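Local structure of ribosomal RNA small subunit methyltransferase E (5VM8) at residues 159-164 with 211-216. The protein probably methylates N3 of a specific uridine in 16S ribosomal RNA, using S-adenosyl methionine as methyl donor. Numbering follows the deposited sequence.
Sequences IGYREA and QQAFEA
Tyr-161 reaches from the 161-165 helical segment to helix 207-215 and meets it at Ala-213 and Gln-212. Both helices belong to the SPOUT methyltransferase domain, the class known for its trefoil knot. The first follows strand 159-160, an outermost strand of the parallel sheet, whose Ile-159 is joined to Ile-116 of strand 111-116 by a backbone hydrogen bond.

The contact is small, burying 130 Å² in all, and Tyr-161 supplies most of the first segment's share. Its CG lies anti to the backbone N (chi1 172°), which carries the ring away from its own helix toward helix 207-215. The phenol end makes the tight part. Tyr-161 OH comes to 3.3 Å from Ala-213 CB. Ala-213 N lies 3.8 Å from Tyr-161 OH. The hydroxyl is satisfied one turn earlier, by a hydrogen bond to the carbonyl oxygen of Glu-209. A buried polar atom is thus tied to the helix that it packs against. Trp-205 also meets the ring, with the two ring planes at about 45°.

The Gln-212 side is looser. This residue is partly exposed, and its chain runs extended beyond CG to bring the amide beside the tyrosine. The amide oxygen sits at the ring edge, near the ring plane, and the two flat groups are turned 44° apart. No hydrogen bond joins the two segments here or at Ala-213. Gln-212 OE1 comes nearest to the ring at Tyr-161 CE2, 3.9 Å away, with Tyr-161 CD2 slightly farther at 4.1 Å.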
loop_
_atom_site.group_PDB
_atom_site.type_symbol
_atom_site.label_atom_id
_atom_site.label_comp_id
_atom_site.label_asym_id
_atom_site.label_seq_id
_atom_site.Cartn_x
_atom_site.Cartn_y
_atom_site.Cartn_z
ATOM N N ILE A 159 -9.627 -3.572 11.643
ATOM C CA ILE A 159 -9.702 -3.967 13.043
ATOM C C ILE A 159 -9.560 -2.719 13.906
ATOM O O ILE A 159 -9.123 -1.661 13.451
ATOM C CB ILE A 159 -8.619 -5.001 13.432
ATOM C CG1 ILE A 159 -7.225 -4.559 12.960
ATOM C CG2 ILE A 159 -8.947 -6.359 12.868
ATOM C CD1 ILE A 159 -6.122 -5.614 13.200
ATOM N N GLY A 160 -9.871 -2.871 15.188
ATOM C CA GLY A 160 -9.659 -1.781 16.106
ATOM C C GLY A 160 -8.190 -1.600 16.430
ATOM O O GLY A 160 -7.354 -2.468 16.189
ATOM N N TYR A 161 -7.884 -0.431 16.984
ATOM C CA TYR A 161 -6.512 -0.096 17.341
ATOM C C TYR A 161 -5.924 -1.096 18.332
ATOM O O TYR A 161 -4.838 -1.648 18.108
ATOM C CB TYR A 161 -6.490 1.319 17.906
ATOM C CG TYR A 161 -5.187 1.771 18.512
ATOM C CD1 TYR A 161 -4.190 2.359 17.716
ATOM C CD2 TYR A 161 -4.967 1.668 19.883
ATOM C CE1 TYR A 161 -3.001 2.805 18.281
ATOM C CE2 TYR A 161 -3.780 2.100 20.451
ATOM C CZ TYR A 161 -2.809 2.677 19.654
ATOM O OH TYR A 161 -1.645 3.116 20.224
ATOM N N ARG A 162 -6.651 -1.370 19.419
ATOM C CA ARG A 162 -6.123 -2.229 20.476
ATOM C C ARG A 162 -5.784 -3.619 19.949
ATOM O O ARG A 162 -4.688 -4.135 20.204
ATOM C CB ARG A 162 -7.136 -2.319 21.622
ATOM N N GLU A 163 -6.676 -4.206 19.143
ATOM C CA GLU A 163 -6.429 -5.540 18.612
ATOM C C GLU A 163 -5.207 -5.558 17.698
ATOM O O GLU A 163 -4.456 -6.538 17.686
ATOM C CB GLU A 163 -7.660 -6.047 17.861
ATOM C CG GLU A 163 -7.494 -7.465 17.321
ATOM C CD GLU A 163 -8.593 -7.874 16.355
ATOM O OE1 GLU A 163 -9.629 -7.177 16.313
ATOM O OE2 GLU A 163 -8.416 -8.883 15.631
ATOM N N ALA A 164 -4.987 -4.478 16.933
ATOM C CA ALA A 164 -3.855 -4.408 16.014
ATOM C C ALA A 164 -2.505 -4.278 16.715
ATOM O O ALA A 164 -1.471 -4.517 16.077
ATOM C CB ALA A 164 -4.023 -3.226 15.055
ATOM N N GLN A 211 -0.208 5.383 25.663
ATOM C CA GLN A 211 0.207 4.451 26.701
ATOM C C GLN A 211 0.116 3.012 26.229
ATOM O O GLN A 211 1.036 2.217 26.458
ATOM C CB GLN A 211 -0.635 4.647 27.955
ATOM C CG GLN A 211 0.014 5.538 28.980
ATOM C CD GLN A 211 1.264 4.935 29.585
ATOM O OE1 GLN A 211 2.172 5.660 29.973
ATOM N NE2 GLN A 211 1.301 3.609 29.702
ATOM N N GLN A 212 -0.978 2.653 25.564
ATOM C CA GLN A 212 -1.110 1.275 25.114
ATOM C C GLN A 212 0.010 0.913 24.149
ATOM O O GLN A 212 0.616 -0.155 24.271
ATOM C CB GLN A 212 -2.491 1.057 24.490
ATOM C CG GLN A 212 -3.588 0.818 25.548
ATOM C CD GLN A 212 -4.997 1.219 25.097
ATOM O OE1 GLN A 212 -5.323 1.180 23.912
ATOM N NE2 GLN A 212 -5.842 1.596 26.061
ATOM N N ALA A 213 0.330 1.825 23.222
ATOM C CA ALA A 213 1.414 1.604 22.276
ATOM C C ALA A 213 2.748 1.504 22.999
ATOM O O ALA A 213 3.528 0.580 22.745
ATOM C CB ALA A 213 1.430 2.722 21.225
ATOM N N PHE A 214 2.991 2.395 23.958
ATOM C CA PHE A 214 4.217 2.320 24.750
ATOM C C PHE A 214 4.320 0.965 25.467
ATOM O O PHE A 214 5.383 0.329 25.483
ATOM C CB PHE A 214 4.237 3.496 25.740
ATOM C CG PHE A 214 5.466 3.559 26.627
ATOM C CD1 PHE A 214 5.621 2.707 27.708
ATOM C CD2 PHE A 214 6.459 4.507 26.388
ATOM C CE1 PHE A 214 6.747 2.779 28.505
ATOM C CE2 PHE A 214 7.577 4.585 27.189
ATOM C CZ PHE A 214 7.722 3.720 28.248
ATOM N N GLU A 215 3.226 0.517 26.086
ATOM C CA GLU A 215 3.220 -0.794 26.742
ATOM C C GLU A 215 3.335 -1.949 25.743
ATOM O O GLU A 215 3.877 -3.005 26.080
ATOM C CB GLU A 215 1.960 -0.932 27.600
ATOM C CG GLU A 215 1.961 -0.030 28.819
ATOM C CD GLU A 215 0.596 0.063 29.449
ATOM O OE1 GLU A 215 -0.338 -0.571 28.910
ATOM O OE2 GLU A 215 0.456 0.750 30.484
ATOM N N ALA A 216 2.807 -1.799 24.530
ATOM C CA ALA A 216 2.994 -2.833 23.510
ATOM C C ALA A 216 4.405 -2.834 22.912
ATOM O O ALA A 216 4.657 -3.573 21.958
ATOM C CB ALA A 216 1.976 -2.671 22.378
#